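Local coordinates for protein metagenomic carboxyl esterase MGS0156 (Uncultured organism, PDB 5D8M) that probably hydrolyses carboxylic ester bonds, acting as a carboxyl esterase recovered from an uncultured organism, at residues A[97-109]-A[302-314]. Sequence-based numbering, arbitrary orientation.
Sequences AECVSESSLLFDD and VAMPFSKKPSLLT
The ring of Phe-306 lies with one face over Ser-104, whose CB sits 3.6 Å from the ring centroid in a CH-pi contact. With its OG anti to the backbone N (chi1 -177°), Ser-104 donates to Pro-305 O at 2.7 Å, reaching that oxygen from above the carbonyl plane. A bridging water also donates to Pro-305 O and to Ser-103 O. Bent at both chi2 and chi3, the selenomethionine Met-304 sets its CE 3.9 Å from Val-100 CG2 and 4.0 Å from Ala-97 CB. An alanine in place of Phe-306 would probably leave the Ser-104 methylene without its aromatic cover and Val-100 CG2 without its contact to CZ. The parallel sheet flanked by helices is consistent with an alpha/beta-hydrolase fold; here the loop after strand 87-92 meets the segment leading into helix 312-316. Phe-107 N, within the type II turn from Leu-105 to Asp-108, donates to Ala-303 O at 2.8 Å, nearly in line with the C=O bond (177° at the oxygen), though the N-H itself is bent to 157°. Ala-303 CA packs over a face of the Phe-107 ring. Pro-305 CD meets Leu-105 O at 3.4 Å, while its CG rests against Asp-109 OD1; the other carboxylate oxygen, OD2, forms a salt bridge with Arg-324 of helix 324-338.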
# COMPACT_ATOMS: atom_id res chain seq x y z
N ALA A 97 -9.86 0.86 7.40
CA ALA A 97 -8.85 1.41 8.31
C ALA A 97 -9.49 2.40 9.28
O ALA A 97 -9.22 2.40 10.50
CB ALA A 97 -7.72 2.07 7.52
N GLU A 98 -10.42 3.18 8.74
CA GLU A 98 -11.12 4.16 9.55
C GLU A 98 -11.87 3.50 10.68
O GLU A 98 -11.95 4.04 11.78
CB GLU A 98 -12.09 4.98 8.68
CG GLU A 98 -12.77 6.12 9.44
CD GLU A 98 -13.82 6.83 8.59
OE1 GLU A 98 -14.44 6.17 7.72
OE2 GLU A 98 -14.04 8.04 8.80
N CYS A 99 -12.42 2.31 10.42
CA CYS A 99 -13.21 1.59 11.40
C CYS A 99 -12.38 1.03 12.57
O CYS A 99 -12.92 0.76 13.65
CB CYS A 99 -13.96 0.44 10.70
SG CYS A 99 -14.89 0.99 9.22
N VAL A 100 -11.09 0.83 12.37
CA VAL A 100 -10.27 0.30 13.46
C VAL A 100 -9.28 1.35 13.97
O VAL A 100 -8.26 1.01 14.55
CB VAL A 100 -9.49 -0.99 13.02
CG1 VAL A 100 -10.49 -2.13 12.72
CG2 VAL A 100 -8.58 -0.74 11.84
N SER A 101 -9.60 2.63 13.76
CA SER A 101 -8.69 3.71 14.15
C SER A 101 -8.32 3.71 15.63
O SER A 101 -7.26 4.20 15.99
CB SER A 101 -9.27 5.08 13.79
OG SER A 101 -10.45 5.33 14.53
N GLU A 102 -9.18 3.16 16.49
CA GLU A 102 -8.85 3.08 17.92
C GLU A 102 -7.72 2.11 18.22
O GLU A 102 -7.03 2.23 19.23
CB GLU A 102 -10.09 2.68 18.73
CG GLU A 102 -11.10 3.77 18.89
CD GLU A 102 -10.67 4.82 19.89
OE1 GLU A 102 -10.56 6.00 19.51
OE2 GLU A 102 -10.46 4.46 21.08
N SER A 103 -7.54 1.14 17.33
CA SER A 103 -6.55 0.08 17.49
C SER A 103 -5.34 0.29 16.59
O SER A 103 -4.25 -0.19 16.90
CB SER A 103 -7.18 -1.30 17.18
OG SER A 103 -8.42 -1.45 17.84
N SER A 104 -5.54 0.96 15.46
CA SER A 104 -4.46 1.04 14.46
C SER A 104 -4.56 2.25 13.56
O SER A 104 -5.63 2.51 13.02
CB SER A 104 -4.48 -0.23 13.59
OG SER A 104 -3.40 -0.22 12.66
N LEU A 105 -3.45 2.97 13.41
CA LEU A 105 -3.33 4.05 12.44
C LEU A 105 -2.16 3.74 11.53
O LEU A 105 -1.13 3.27 12.00
CB LEU A 105 -3.10 5.39 13.14
CG LEU A 105 -4.22 5.84 14.07
CD1 LEU A 105 -3.78 7.10 14.85
CD2 LEU A 105 -5.49 6.11 13.22
N LEU A 106 -2.32 4.05 10.24
CA LEU A 106 -1.35 3.69 9.21
C LEU A 106 0.08 4.13 9.59
O LEU A 106 0.32 5.29 9.91
CB LEU A 106 -1.75 4.32 7.87
CG LEU A 106 -0.83 3.97 6.68
CD1 LEU A 106 -0.89 2.53 6.37
CD2 LEU A 106 -1.19 4.80 5.44
N PHE A 107 1.01 3.17 9.57
CA PHE A 107 2.43 3.44 9.85
C PHE A 107 2.68 4.18 11.15
O PHE A 107 3.65 4.93 11.28
CB PHE A 107 3.06 4.22 8.68
CG PHE A 107 3.51 3.32 7.54
CD1 PHE A 107 4.51 2.39 7.75
CD2 PHE A 107 2.92 3.40 6.29
CE1 PHE A 107 4.91 1.54 6.74
CE2 PHE A 107 3.31 2.57 5.25
CZ PHE A 107 4.32 1.64 5.46
N ASP A 108 1.80 3.99 12.13
CA ASP A 108 1.86 4.85 13.32
C ASP A 108 3.18 4.71 14.06
O ASP A 108 3.73 5.70 14.55
CB ASP A 108 0.70 4.53 14.28
CG ASP A 108 0.25 5.76 15.06
OD1 ASP A 108 0.22 6.89 14.49
OD2 ASP A 108 -0.11 5.58 16.24
N ASP A 109 3.68 3.48 14.16
CA ASP A 109 4.92 3.24 14.88
C ASP A 109 6.17 3.59 14.06
O ASP A 109 7.29 3.55 14.58
CB ASP A 109 4.97 1.78 15.35
CG ASP A 109 4.82 0.75 14.20
OD1 ASP A 109 4.44 1.09 13.03
OD2 ASP A 109 5.08 -0.44 14.51
N VAL A 302 2.66 -5.19 6.98
CA VAL A 302 3.55 -4.30 6.23
C VAL A 302 3.28 -2.82 6.53
O VAL A 302 4.14 -1.97 6.29
CB VAL A 302 3.44 -4.61 4.69
CG1 VAL A 302 2.07 -4.13 4.12
CG2 VAL A 302 4.62 -4.02 3.93
N ALA A 303 2.14 -2.48 7.13
CA ALA A 303 1.78 -1.06 7.22
C ALA A 303 0.91 -0.63 8.40
O ALA A 303 0.91 0.55 8.74
CB ALA A 303 1.09 -0.63 5.92
N MSE A 304 0.15 -1.55 8.99
CA MSE A 304 -0.82 -1.22 10.03
C MSE A 304 -0.46 -1.90 11.34
O MSE A 304 -0.68 -3.11 11.47
CB MSE A 304 -2.25 -1.65 9.62
CG MSE A 304 -2.85 -0.83 8.48
SE MSE A 304 -3.64 0.81 9.14
CE MSE A 304 -5.26 0.13 9.99
N PRO A 305 0.08 -1.13 12.30
CA PRO A 305 0.43 -1.70 13.60
C PRO A 305 -0.81 -1.94 14.48
O PRO A 305 -1.66 -1.06 14.61
CB PRO A 305 1.32 -0.62 14.23
CG PRO A 305 0.84 0.68 13.60
CD PRO A 305 0.43 0.30 12.20
N PHE A 306 -0.90 -3.13 15.06
CA PHE A 306 -1.90 -3.45 16.07
C PHE A 306 -1.15 -3.87 17.33
O PHE A 306 -0.41 -4.86 17.30
CB PHE A 306 -2.83 -4.59 15.62
CG PHE A 306 -3.78 -4.21 14.51
CD1 PHE A 306 -3.37 -4.22 13.20
CD2 PHE A 306 -5.10 -3.88 14.80
CE1 PHE A 306 -4.25 -3.87 12.18
CE2 PHE A 306 -5.98 -3.54 13.79
CZ PHE A 306 -5.54 -3.53 12.48
N SER A 307 -1.33 -3.18 18.44
CA SER A 307 -0.61 -3.57 19.65
C SER A 307 -1.42 -3.54 20.95
O SER A 307 -0.94 -3.98 22.00
CB SER A 307 0.63 -2.69 19.81
OG SER A 307 0.39 -1.38 19.31
N LYS A 308 -2.65 -3.03 20.88
CA LYS A 308 -3.53 -2.93 22.04
C LYS A 308 -3.83 -4.30 22.65
O LYS A 308 -4.43 -5.16 22.01
CB LYS A 308 -4.84 -2.22 21.67
N LYS A 309 -3.41 -4.50 23.89
CA LYS A 309 -3.61 -5.77 24.55
C LYS A 309 -4.28 -5.53 25.89
O LYS A 309 -3.91 -4.61 26.63
CB LYS A 309 -2.28 -6.51 24.72
N PRO A 310 -5.30 -6.35 26.22
CA PRO A 310 -5.77 -7.42 25.34
C PRO A 310 -6.85 -6.94 24.37
O PRO A 310 -7.51 -5.93 24.61
CB PRO A 310 -6.35 -8.44 26.32
CG PRO A 310 -6.89 -7.59 27.43
CD PRO A 310 -5.97 -6.38 27.54
N SER A 311 -7.02 -7.70 23.29
CA SER A 311 -8.01 -7.40 22.27
C SER A 311 -8.22 -8.65 21.44
O SER A 311 -7.26 -9.31 21.05
CB SER A 311 -7.54 -6.23 21.39
OG SER A 311 -8.37 -6.07 20.25
N LEU A 312 -9.47 -9.00 21.16
CA LEU A 312 -9.73 -10.14 20.31
C LEU A 312 -9.19 -9.84 18.92
O LEU A 312 -8.62 -10.70 18.25
CB LEU A 312 -11.21 -10.46 20.27
CG LEU A 312 -11.62 -11.79 19.65
CD1 LEU A 312 -10.74 -12.93 20.14
CD2 LEU A 312 -13.06 -12.07 20.01
N LEU A 313 -9.36 -8.59 18.51
CA LEU A 313 -8.89 -8.12 17.22
C LEU A 313 -7.38 -8.24 17.13
O LEU A 313 -6.86 -8.80 16.15
CB LEU A 313 -9.31 -6.67 17.00
CG LEU A 313 -8.91 -6.01 15.69
CD1 LEU A 313 -9.45 -6.83 14.54
CD2 LEU A 313 -9.45 -4.59 15.67
N THR A 314 -6.69 -7.72 18.14
CA THR A 314 -5.23 -7.76 18.14
C THR A 314 -4.73 -9.20 18.16
O THR A 314 -3.75 -9.53 17.50
CB THR A 314 -4.64 -7.01 19.34
OG1 THR A 314 -4.95 -5.61 19.22
CG2 THR A 314 -3.12 -7.19 19.39
O HOH W 1 -1.43 0.38 16.87
O HOH W 2 -3.88 -2.28 18.58